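Local coordinates for protein anthranilate-CoA ligase (Stigmatella aurantiaca, PDB 4WV3) that belongs to the ANL superfamily of AMP-binding enzymes, with a large N-terminal part and a smaller C-terminal domain, at residues 204-215 against 254-265; 270-279 against 301-309. All coordinates share one frame; numbering follows the deposited sequence.

Contact 1 (204-215 against 254-265); sequences LGLRESDRTFAL and TISRFKPTIFYN
F213 and F263 meet on one side of two neighbouring parallel strands, 211-214 and 262-265, and here the contact is buried and apolar. The two rings lie oblique to each other, planes 32° apart, with CD2 of F213 3.5 Å from CD1 of F263. A chi1 of 169°, which turns CG away from the backbone N, sends the F213 ring back to helix 248-258: CG2 of T254 sits over one face, 4.0 Å from the ring centroid, CG1 of I255 comes in at the edge, and P260 packs on CB. The other side of the strand pair carries A214 against the CB of Y264, T212 CG2 in the plane of the Y264 ring, and I262 CG1 against CD2 of L206. The strands themselves are joined by F213 N to I262 O, Y264 N to F213 O and L215 N to Y264 O. The R211 carbonyl takes two donors, T261 N and I262 N.

Polar bonds gather at the start of the strands. T261 OG1 accepts from R211 N at 2.8 Å and donates to D210 OD1 at 2.9 Å; the D210 carboxylate is buried but satisfied, since its OD2 forms a salt bridge with R288. The solvent side is formed by K259 and the end of R211, which, bent at chi3, lays its guanidinium edge against the helix end, NH1 meeting F258 O 2° out of plane; its NE bonds S237. Helix 248-258 leading through a short turn into strand 262-265, parallel to its neighbour, is the alternating helix and strand pattern of the mixed sheet in the AMP-binding fold.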
loop_
_atom_site.group_PDB
_atom_site.type_symbol
_atom_site.label_atom_id
_atom_site.label_comp_id
_atom_site.label_asym_id
_atom_site.label_seq_id
_atom_site.Cartn_x
_atom_site.Cartn_y
_atom_site.Cartn_z
ATOM N N LEU A 204 5.922 -7.716 -13.243
ATOM C CA LEU A 204 6.570 -6.417 -13.366
ATOM C C LEU A 204 7.862 -6.530 -14.165
ATOM O O LEU A 204 8.185 -5.656 -14.970
ATOM C CB LEU A 204 6.854 -5.818 -11.988
ATOM C CG LEU A 204 7.487 -4.426 -12.010
ATOM C CD1 LEU A 204 6.568 -3.434 -12.708
ATOM C CD2 LEU A 204 7.821 -3.957 -10.605
ATOM N N GLY A 205 8.598 -7.613 -13.940
ATOM C CA GLY A 205 9.835 -7.852 -14.658
ATOM C C GLY A 205 11.033 -7.182 -14.016
ATOM O O GLY A 205 11.927 -6.699 -14.711
ATOM N N LEU A 206 11.049 -7.147 -12.687
ATOM C CA LEU A 206 12.176 -6.585 -11.950
ATOM C C LEU A 206 13.458 -7.363 -12.213
ATOM O O LEU A 206 13.456 -8.594 -12.234
ATOM C CB LEU A 206 11.889 -6.561 -10.448
ATOM C CG LEU A 206 11.202 -5.314 -9.897
ATOM C CD1 LEU A 206 11.106 -5.386 -8.383
ATOM C CD2 LEU A 206 11.950 -4.063 -10.329
ATOM N N ARG A 207 14.551 -6.635 -12.412
ATOM C CA ARG A 207 15.849 -7.250 -12.660
ATOM C C ARG A 207 16.944 -6.585 -11.828
ATOM O O ARG A 207 16.704 -5.578 -11.163
ATOM C CB ARG A 207 16.186 -7.207 -14.153
ATOM C CG ARG A 207 16.024 -5.838 -14.791
ATOM C CD ARG A 207 15.614 -5.961 -16.252
ATOM N NE ARG A 207 15.510 -4.660 -16.905
ATOM C CZ ARG A 207 14.946 -4.464 -18.093
ATOM N NH1 ARG A 207 14.425 -5.485 -18.760
ATOM N NH2 ARG A 207 14.898 -3.245 -18.613
ATOM N N GLU A 208 18.142 -7.159 -11.872
ATOM C CA GLU A 208 19.257 -6.704 -11.044
ATOM C C GLU A 208 19.699 -5.273 -11.366
ATOM O O GLU A 208 20.177 -4.549 -10.490
ATOM C CB GLU A 208 20.433 -7.680 -11.169
ATOM C CG GLU A 208 21.638 -7.354 -10.299
ATOM C CD GLU A 208 22.679 -6.528 -11.030
ATOM O OE1 GLU A 208 22.620 -6.464 -12.275
ATOM O OE2 GLU A 208 23.556 -5.944 -10.359
ATOM N N SER A 209 19.527 -4.866 -12.619
ATOM C CA SER A 209 19.940 -3.534 -13.053
ATOM C C SER A 209 18.941 -2.450 -12.647
ATOM O O SER A 209 19.217 -1.260 -12.792
ATOM C CB SER A 209 20.150 -3.509 -14.568
ATOM O OG SER A 209 18.965 -3.880 -15.250
ATOM N N ASP A 210 17.785 -2.865 -12.140
ATOM C CA ASP A 210 16.735 -1.924 -11.756
ATOM C C ASP A 210 17.025 -1.202 -10.444
ATOM O O ASP A 210 17.882 -1.617 -9.662
ATOM C CB ASP A 210 15.381 -2.633 -11.658
ATOM C CG ASP A 210 14.701 -2.782 -13.004
ATOM O OD1 ASP A 210 14.814 -1.859 -13.838
ATOM O OD2 ASP A 210 14.049 -3.824 -13.225
ATOM N N ARG A 211 16.298 -0.112 -10.219
ATOM C CA ARG A 211 16.357 0.628 -8.967
ATOM C C ARG A 211 14.968 1.162 -8.643
ATOM O O ARG A 211 14.420 1.975 -9.385
ATOM C CB ARG A 211 17.357 1.778 -9.063
ATOM C CG ARG A 211 17.367 2.692 -7.848
ATOM C CD ARG A 211 18.512 3.685 -7.932
ATOM N NE ARG A 211 19.800 3.006 -8.021
ATOM C CZ ARG A 211 20.959 3.623 -8.226
ATOM N NH1 ARG A 211 20.996 4.941 -8.368
ATOM N NH2 ARG A 211 22.081 2.921 -8.291
ATOM N N THR A 212 14.400 0.695 -7.537
ATOM C CA THR A 212 13.026 1.037 -7.188
ATOM C C THR A 212 12.921 2.283 -6.316
ATOM O O THR A 212 13.841 2.619 -5.570
ATOM C CB THR A 212 12.322 -0.125 -6.459
ATOM O OG1 THR A 212 13.056 -0.463 -5.275
ATOM C CG2 THR A 212 12.226 -1.345 -7.363
ATOM N N PHE A 213 11.786 2.963 -6.425
ATOM C CA PHE A 213 11.459 4.080 -5.550
ATOM C C PHE A 213 9.949 4.187 -5.393
ATOM O O PHE A 213 9.232 4.455 -6.356
ATOM C CB PHE A 213 12.038 5.391 -6.087
ATOM C CG PHE A 213 11.526 6.614 -5.376
ATOM C CD1 PHE A 213 11.573 6.702 -3.994
ATOM C CD2 PHE A 213 11.005 7.680 -6.093
ATOM C CE1 PHE A 213 11.101 7.825 -3.338
ATOM C CE2 PHE A 213 10.535 8.808 -5.443
ATOM C CZ PHE A 213 10.584 8.880 -4.064
ATOM N N ALA A 214 9.474 3.965 -4.174
ATOM C CA ALA A 214 8.048 4.032 -3.888
ATOM C C ALA A 214 7.736 5.185 -2.952
ATOM O O ALA A 214 8.407 5.373 -1.937
ATOM C CB ALA A 214 7.568 2.726 -3.285
ATOM N N LEU A 215 6.714 5.961 -3.297
ATOM C CA LEU A 215 6.222 6.995 -2.402
ATOM C C LEU A 215 5.511 6.314 -1.239
ATOM O O LEU A 215 5.456 6.845 -0.131
ATOM C CB LEU A 215 5.275 7.943 -3.136
ATOM C CG LEU A 215 4.776 9.146 -2.334
ATOM C CD1 LEU A 215 5.951 9.906 -1.741
ATOM C CD2 LEU A 215 3.927 10.059 -3.202
ATOM N N THR A 254 13.591 13.612 -5.935
ATOM C CA THR A 254 14.227 12.377 -5.493
ATOM C C THR A 254 14.463 11.470 -6.696
ATOM O O THR A 254 15.506 10.823 -6.806
ATOM C CB THR A 254 13.369 11.650 -4.436
ATOM O OG1 THR A 254 13.257 12.469 -3.267
ATOM C CG2 THR A 254 13.997 10.319 -4.051
ATOM N N ILE A 255 13.491 11.444 -7.603
ATOM C CA ILE A 255 13.613 10.702 -8.852
ATOM C C ILE A 255 14.782 11.232 -9.682
ATOM O O ILE A 255 15.521 10.462 -10.295
ATOM C CB ILE A 255 12.311 10.778 -9.679
ATOM C CG1 ILE A 255 11.147 10.167 -8.893
ATOM C CG2 ILE A 255 12.476 10.075 -11.019
ATOM C CD1 ILE A 255 9.834 10.161 -9.647
ATOM N N SER A 256 14.952 12.550 -9.686
ATOM C CA SER A 256 16.037 13.175 -10.433
ATOM C C SER A 256 17.400 12.883 -9.811
ATOM O O SER A 256 18.358 12.568 -10.518
ATOM C CB SER A 256 15.824 14.687 -10.531
ATOM O OG SER A 256 14.704 14.992 -11.343
ATOM N N ARG A 257 17.481 12.984 -8.490
ATOM C CA ARG A 257 18.752 12.816 -7.792
ATOM C C ARG A 257 19.251 11.372 -7.783
ATOM O O ARG A 257 20.380 11.098 -8.186
ATOM C CB ARG A 257 18.659 13.346 -6.358
ATOM C CG ARG A 257 19.916 13.104 -5.536
ATOM C CD ARG A 257 19.844 13.785 -4.180
ATOM N NE ARG A 257 19.835 15.240 -4.298
ATOM C CZ ARG A 257 20.930 15.994 -4.326
ATOM N NH1 ARG A 257 22.128 15.432 -4.249
ATOM N NH2 ARG A 257 20.825 17.312 -4.434
ATOM N N PHE A 258 18.406 10.453 -7.325
ATOM C CA PHE A 258 18.822 9.065 -7.143
ATOM C C PHE A 258 18.610 8.200 -8.381
ATOM O O PHE A 258 19.101 7.072 -8.448
ATOM C CB PHE A 258 18.123 8.452 -5.930
ATOM C CG PHE A 258 18.486 9.111 -4.631
ATOM C CD1 PHE A 258 19.654 8.770 -3.970
ATOM C CD2 PHE A 258 17.664 10.076 -4.074
ATOM C CE1 PHE A 258 19.993 9.375 -2.776
ATOM C CE2 PHE A 258 17.998 10.685 -2.879
ATOM C CZ PHE A 258 19.164 10.335 -2.230
ATOM N N LYS A 259 17.878 8.735 -9.354
ATOM C CA LYS A 259 17.680 8.078 -10.646
ATOM C C LYS A 259 17.178 6.634 -10.564
ATOM O O LYS A 259 17.871 5.714 -10.999
ATOM C CB LYS A 259 18.977 8.124 -11.461
ATOM C CG LYS A 259 19.425 9.525 -11.842
ATOM C CD LYS A 259 20.856 9.528 -12.356
ATOM C CE LYS A 259 21.230 10.880 -12.941
ATOM N NZ LYS A 259 20.929 11.996 -12.002
ATOM N N PRO A 260 15.972 6.426 -10.012
ATOM C CA PRO A 260 15.421 5.069 -9.990
ATOM C C PRO A 260 14.832 4.706 -11.349
ATOM O O PRO A 260 14.551 5.598 -12.149
ATOM C CB PRO A 260 14.309 5.169 -8.948
ATOM C CG PRO A 260 13.844 6.575 -9.050
ATOM C CD PRO A 260 15.068 7.395 -9.366
ATOM N N THR A 261 14.653 3.414 -11.607
ATOM C CA THR A 261 14.099 2.965 -12.879
ATOM C C THR A 261 12.632 2.572 -12.737
ATOM O O THR A 261 11.896 2.516 -13.722
ATOM C CB THR A 261 14.893 1.779 -13.453
ATOM O OG1 THR A 261 14.904 0.703 -12.508
ATOM C CG2 THR A 261 16.325 2.197 -13.752
ATOM N N ILE A 262 12.218 2.303 -11.503
ATOM C CA ILE A 262 10.841 1.923 -11.212
ATOM C C ILE A 262 10.251 2.866 -10.168
ATOM O O ILE A 262 10.879 3.141 -9.146
ATOM C CB ILE A 262 10.754 0.476 -10.686
ATOM C CG1 ILE A 262 11.540 -0.478 -11.593
ATOM C CG2 ILE A 262 9.302 0.035 -10.568
ATOM C CD1 ILE A 262 10.994 -0.578 -13.001
ATOM N N PHE A 263 9.044 3.358 -10.425
ATOM C CA PHE A 263 8.396 4.293 -9.512
ATOM C C PHE A 263 7.007 3.817 -9.095
ATOM O O PHE A 263 6.152 3.555 -9.940
ATOM C CB PHE A 263 8.315 5.686 -10.143
ATOM C CG PHE A 263 7.675 6.718 -9.256
ATOM C CD1 PHE A 263 8.195 6.993 -8.003
ATOM C CD2 PHE A 263 6.560 7.423 -9.684
ATOM C CE1 PHE A 263 7.611 7.944 -7.187
ATOM C CE2 PHE A 263 5.974 8.377 -8.873
ATOM C CZ PHE A 263 6.499 8.637 -7.623
ATOM N N TYR A 264 6.792 3.707 -7.787
ATOM C CA TYR A 264 5.498 3.297 -7.252
ATOM C C TYR A 264 4.778 4.491 -6.634
ATOM O O TYR A 264 5.397 5.324 -5.969
ATOM C CB TYR A 264 5.665 2.216 -6.182
ATOM C CG TYR A 264 6.413 0.976 -6.617
ATOM C CD1 TYR A 264 7.800 0.971 -6.704
ATOM C CD2 TYR A 264 5.735 -0.200 -6.905
ATOM C CE1 TYR A 264 8.487 -0.163 -7.090
ATOM C CE2 TYR A 264 6.413 -1.340 -7.293
ATOM C CZ TYR A 264 7.789 -1.316 -7.382
ATOM O OH TYR A 264 8.469 -2.449 -7.765
ATOM N N ASN A 265 3.468 4.562 -6.846
ATOM C CA ASN A 265 2.654 5.623 -6.266
ATOM C C ASN A 265 1.170 5.280 -6.343
ATOM O O ASN A 265 0.789 4.255 -6.907
ATOM C CB ASN A 265 2.926 6.957 -6.970
ATOM C CG ASN A 265 2.603 8.156 -6.097
ATOM O OD1 ASN A 265 1.855 8.047 -5.125
ATOM N ND2 ASN A 265 3.163 9.310 -6.442
#

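Contact 2 (270-279 against 301-309); sequences YAAALALKDF and LWYAWKEAT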
loop_
_atom_site.group_PDB
_atom_site.type_symbol
_atom_site.label_atom_id
_atom_site.label_comp_id
_atom_site.label_asym_id
_atom_site.label_seq_id
_atom_site.Cartn_x
_atom_site.Cartn_y
_atom_site.Cartn_z
ATOM N N TYR A 270 -0.065 10.534 -8.341
ATOM C CA TYR A 270 0.177 10.831 -9.748
ATOM C C TYR A 270 -0.561 12.097 -10.171
ATOM O O TYR A 270 -0.052 12.887 -10.966
ATOM C CB TYR A 270 -0.247 9.658 -10.633
ATOM C CG TYR A 270 0.698 8.476 -10.599
ATOM C CD1 TYR A 270 1.945 8.543 -11.211
ATOM C CD2 TYR A 270 0.339 7.291 -9.972
ATOM C CE1 TYR A 270 2.812 7.466 -11.188
ATOM C CE2 TYR A 270 1.199 6.207 -9.945
ATOM C CZ TYR A 270 2.434 6.299 -10.554
ATOM O OH TYR A 270 3.291 5.223 -10.528
ATOM N N ALA A 271 -1.762 12.283 -9.631
ATOM C CA ALA A 271 -2.570 13.458 -9.942
ATOM C C ALA A 271 -1.965 14.721 -9.339
ATOM O O ALA A 271 -1.966 15.781 -9.965
ATOM C CB ALA A 271 -3.997 13.266 -9.454
ATOM N N ALA A 272 -1.450 14.598 -8.119
ATOM C CA ALA A 272 -0.814 15.719 -7.436
ATOM C C ALA A 272 0.452 16.164 -8.162
ATOM O O ALA A 272 0.759 17.355 -8.220
ATOM C CB ALA A 272 -0.499 15.352 -5.994
ATOM N N ALA A 273 1.184 15.202 -8.713
ATOM C CA ALA A 273 2.416 15.495 -9.436
ATOM C C ALA A 273 2.123 16.214 -10.749
ATOM O O ALA A 273 2.796 17.184 -11.099
ATOM C CB ALA A 273 3.200 14.216 -9.690
ATOM N N LEU A 274 1.114 15.735 -11.469
ATOM C CA LEU A 274 0.727 16.333 -12.743
ATOM C C LEU A 274 0.050 17.688 -12.552
ATOM O O LEU A 274 -0.036 18.484 -13.489
ATOM C CB LEU A 274 -0.188 15.390 -13.526
ATOM C CG LEU A 274 0.456 14.091 -14.017
ATOM C CD1 LEU A 274 -0.590 13.169 -14.620
ATOM C CD2 LEU A 274 1.560 14.384 -15.022
ATOM N N ALA A 275 -0.426 17.947 -11.338
ATOM C CA ALA A 275 -1.058 19.224 -11.024
ATOM C C ALA A 275 -0.019 20.336 -10.923
ATOM O O ALA A 275 -0.351 21.517 -11.033
ATOM C CB ALA A 275 -1.857 19.121 -9.733
ATOM N N LEU A 276 1.235 19.951 -10.708
ATOM C CA LEU A 276 2.329 20.911 -10.627
ATOM C C LEU A 276 2.512 21.636 -11.955
ATOM O O LEU A 276 2.558 21.009 -13.014
ATOM C CB LEU A 276 3.629 20.209 -10.231
ATOM C CG LEU A 276 3.638 19.503 -8.874
ATOM C CD1 LEU A 276 4.943 18.754 -8.668
ATOM C CD2 LEU A 276 3.409 20.502 -7.753
ATOM N N LYS A 277 2.613 22.960 -11.894
ATOM C CA LYS A 277 2.776 23.771 -13.095
ATOM C C LYS A 277 4.140 23.529 -13.735
ATOM O O LYS A 277 4.324 23.757 -14.930
ATOM C CB LYS A 277 2.605 25.254 -12.765
ATOM C CG LYS A 277 3.685 25.809 -11.854
ATOM C CD LYS A 277 3.399 27.247 -11.465
ATOM C CE LYS A 277 4.485 27.790 -10.550
ATOM N NZ LYS A 277 4.130 29.130 -10.006
ATOM N N ASP A 278 5.090 23.062 -12.930
ATOM C CA ASP A 278 6.444 22.806 -13.404
ATOM C C ASP A 278 6.800 21.328 -13.277
ATOM O O ASP A 278 7.896 20.979 -12.839
ATOM C CB ASP A 278 7.447 23.657 -12.623
ATOM C CG ASP A 278 7.366 23.428 -11.126
ATOM O OD1 ASP A 278 6.329 22.912 -10.656
ATOM O OD2 ASP A 278 8.338 23.769 -10.420
ATOM N N PHE A 279 5.865 20.467 -13.666
ATOM C CA PHE A 279 6.060 19.024 -13.575
ATOM C C PHE A 279 7.219 18.544 -14.443
ATOM O O PHE A 279 8.036 17.731 -14.012
ATOM C CB PHE A 279 4.777 18.286 -13.966
ATOM C CG PHE A 279 4.963 16.808 -14.153
ATOM C CD1 PHE A 279 5.008 15.960 -13.060
ATOM C CD2 PHE A 279 5.093 16.266 -15.421
ATOM C CE1 PHE A 279 5.181 14.600 -13.228
ATOM C CE2 PHE A 279 5.267 14.907 -15.595
ATOM C CZ PHE A 279 5.311 14.073 -14.497
ATOM N N LEU A 301 -5.651 9.645 -16.105
ATOM C CA LEU A 301 -4.364 9.823 -15.441
ATOM C C LEU A 301 -3.267 9.007 -16.114
ATOM O O LEU A 301 -2.112 9.432 -16.167
ATOM C CB LEU A 301 -4.459 9.460 -13.958
ATOM C CG LEU A 301 -4.837 10.604 -13.017
ATOM C CD1 LEU A 301 -4.827 10.133 -11.571
ATOM C CD2 LEU A 301 -3.891 11.781 -13.206
ATOM N N TRP A 302 -3.630 7.834 -16.624
ATOM C CA TRP A 302 -2.668 6.979 -17.309
ATOM C C TRP A 302 -2.162 7.659 -18.574
ATOM O O TRP A 302 -0.969 7.618 -18.873
ATOM C CB TRP A 302 -3.282 5.619 -17.652
ATOM C CG TRP A 302 -2.274 4.631 -18.169
ATOM C CD1 TRP A 302 -1.603 3.689 -17.444
ATOM C CD2 TRP A 302 -1.816 4.496 -19.521
ATOM N NE1 TRP A 302 -0.760 2.975 -18.259
ATOM C CE2 TRP A 302 -0.870 3.451 -19.539
ATOM C CE3 TRP A 302 -2.113 5.157 -20.718
ATOM C CZ2 TRP A 302 -0.220 3.051 -20.706
ATOM C CZ3 TRP A 302 -1.467 4.758 -21.876
ATOM C CH2 TRP A 302 -0.532 3.716 -21.862
ATOM N N TYR A 303 -3.072 8.285 -19.314
ATOM C CA TYR A 303 -2.702 8.982 -20.540
ATOM C C TYR A 303 -1.939 10.270 -20.248
ATOM O O TYR A 303 -0.968 10.592 -20.932
ATOM C CB TYR A 303 -3.935 9.278 -21.398
ATOM C CG TYR A 303 -4.532 8.054 -22.057
ATOM C CD1 TYR A 303 -3.810 7.322 -22.989
ATOM C CD2 TYR A 303 -5.822 7.640 -21.755
ATOM C CE1 TYR A 303 -4.351 6.203 -23.594
ATOM C CE2 TYR A 303 -6.372 6.523 -22.355
ATOM C CZ TYR A 303 -5.633 5.809 -23.273
ATOM O OH TYR A 303 -6.180 4.697 -23.872
ATOM N N ALA A 304 -2.377 11.002 -19.228
ATOM C CA ALA A 304 -1.740 12.262 -18.858
ATOM C C ALA A 304 -0.289 12.049 -18.438
ATOM O O ALA A 304 0.570 12.890 -18.696
ATOM C CB ALA A 304 -2.522 12.951 -17.750
ATOM N N TRP A 305 -0.024 10.918 -17.794
ATOM C CA TRP A 305 1.329 10.577 -17.379
ATOM C C TRP A 305 2.125 10.052 -18.568
ATOM O O TRP A 305 3.316 10.330 -18.704
ATOM C CB TRP A 305 1.293 9.533 -16.261
ATOM C CG TRP A 305 2.621 9.296 -15.612
ATOM C CD1 TRP A 305 3.533 8.335 -15.937
ATOM C CD2 TRP A 305 3.189 10.034 -14.523
ATOM N NE1 TRP A 305 4.632 8.428 -15.117
ATOM C CE2 TRP A 305 4.446 9.464 -14.241
ATOM C CE3 TRP A 305 2.755 11.123 -13.760
ATOM C CZ2 TRP A 305 5.274 9.946 -13.229
ATOM C CZ3 TRP A 305 3.578 11.599 -12.755
ATOM C CH2 TRP A 305 4.823 11.012 -12.499
ATOM N N LYS A 306 1.453 9.299 -19.434
ATOM C CA LYS A 306 2.085 8.719 -20.614
ATOM C C LYS A 306 2.483 9.794 -21.620
ATOM O O LYS A 306 3.489 9.665 -22.314
ATOM C CB LYS A 306 1.146 7.708 -21.275
ATOM C CG LYS A 306 1.703 7.054 -22.529
ATOM C CD LYS A 306 2.960 6.258 -22.223
ATOM C CE LYS A 306 3.487 5.560 -23.464
ATOM N NZ LYS A 306 4.711 4.764 -23.171
ATOM N N GLU A 307 1.694 10.836 -21.662
ATOM C CA GLU A 307 1.851 11.910 -22.573
ATOM C C GLU A 307 2.873 12.932 -22.083
ATOM O O GLU A 307 3.425 13.639 -22.851
ATOM C CB GLU A 307 0.469 12.491 -22.936
ATOM C CG GLU A 307 -0.106 11.880 -24.206
ATOM C CD GLU A 307 -1.611 11.569 -24.225
ATOM O OE1 GLU A 307 -2.435 12.408 -23.943
ATOM O OE2 GLU A 307 -1.969 10.471 -24.600
ATOM N N ALA A 308 3.150 12.939 -20.799
ATOM C CA ALA A 308 4.067 13.884 -20.170
ATOM C C ALA A 308 5.423 13.253 -19.881
ATOM O O ALA A 308 6.427 13.952 -19.747
ATOM C CB ALA A 308 3.462 14.442 -18.892
ATOM N N THR A 309 5.451 11.928 -19.785
ATOM C CA THR A 309 6.671 11.228 -19.409
ATOM C C THR A 309 7.102 10.231 -20.481
ATOM O O THR A 309 8.296 10.009 -20.690
ATOM C CB THR A 309 6.492 10.489 -18.066
ATOM O OG1 THR A 309 5.756 11.317 -17.156
ATOM C CG2 THR A 309 7.842 10.150 -17.457
#
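The indole of W305 is held between two aromatic rings of the other segment, Y270 over one face and F279 over the opposite one. Y270 turns its edge to the six-membered ring of W305 in a T-shaped pair, planes at 80° and centroids 4.9 Å apart, and its CD1 stands 3.7 Å from W305 CE3. F279 also presents an edge, but in an offset edge-to-face arrangement with the planes at 62°; its CE1 lies 3.4 Å from W305 CZ3. Turning CG away from the backbone N (chi1 -170°) carries the indole toward helix 267-274, although the CB of W305 does not point there. At the indole rim, CB of A273 closes in near the ring plane.

L274 fills the space beside the tryptophan as a knob among L301, A304, W305 and A308. Its two methyl branches divide the work: CD1 touches CB of A304 at 3.7 Å and CD2 of L301, whereas CD2 leans on W305 CE3 and also lies over the centre of the F279 ring. L274 and L301 run alongside one another, heading opposite ways, and L301 reaches on to CB of A271. At the far end CB of A308 is 3.8 Å from CE2 of F279, and OG1 of T309 comes to the edge of that ring while bonding to the carbonyl O of W305.

No hydrogen bond joins the two segments. The Y270 hydroxyl is bonded to V291 O, in the adjoining strand 289-292. Cohesion between the two segments rests on apolar contacts, the edges of Y270 and F279 against the W305 faces and the L274 knob, so it is probably driven by burial of apolar surface.

How the contacts relate
Contact 1 ends at strand 262-265, and helix 267-274, which opens contact 2, follows directly in the chain, so the two lie in series with centres about 17 Å apart. They meet at Y270: its CE2 packs against CB of N265 at 3.5 Å, and its OH lies 3.4 Å from O of F263. Strand 289-292 also adjoins both, since I262, F263 and Y264 of contact 1 and Y270 and W305 of contact 2 pack on it. The bound 5'-O-[(S)-[(2-aminobenzoyl)oxy](hydroxy)phosphoryl]adenosine is about 8 Å from the side chain of Y264 and about 10 Å from that of Y270, so both contacts lie near the ligand without either of these side chains touching it.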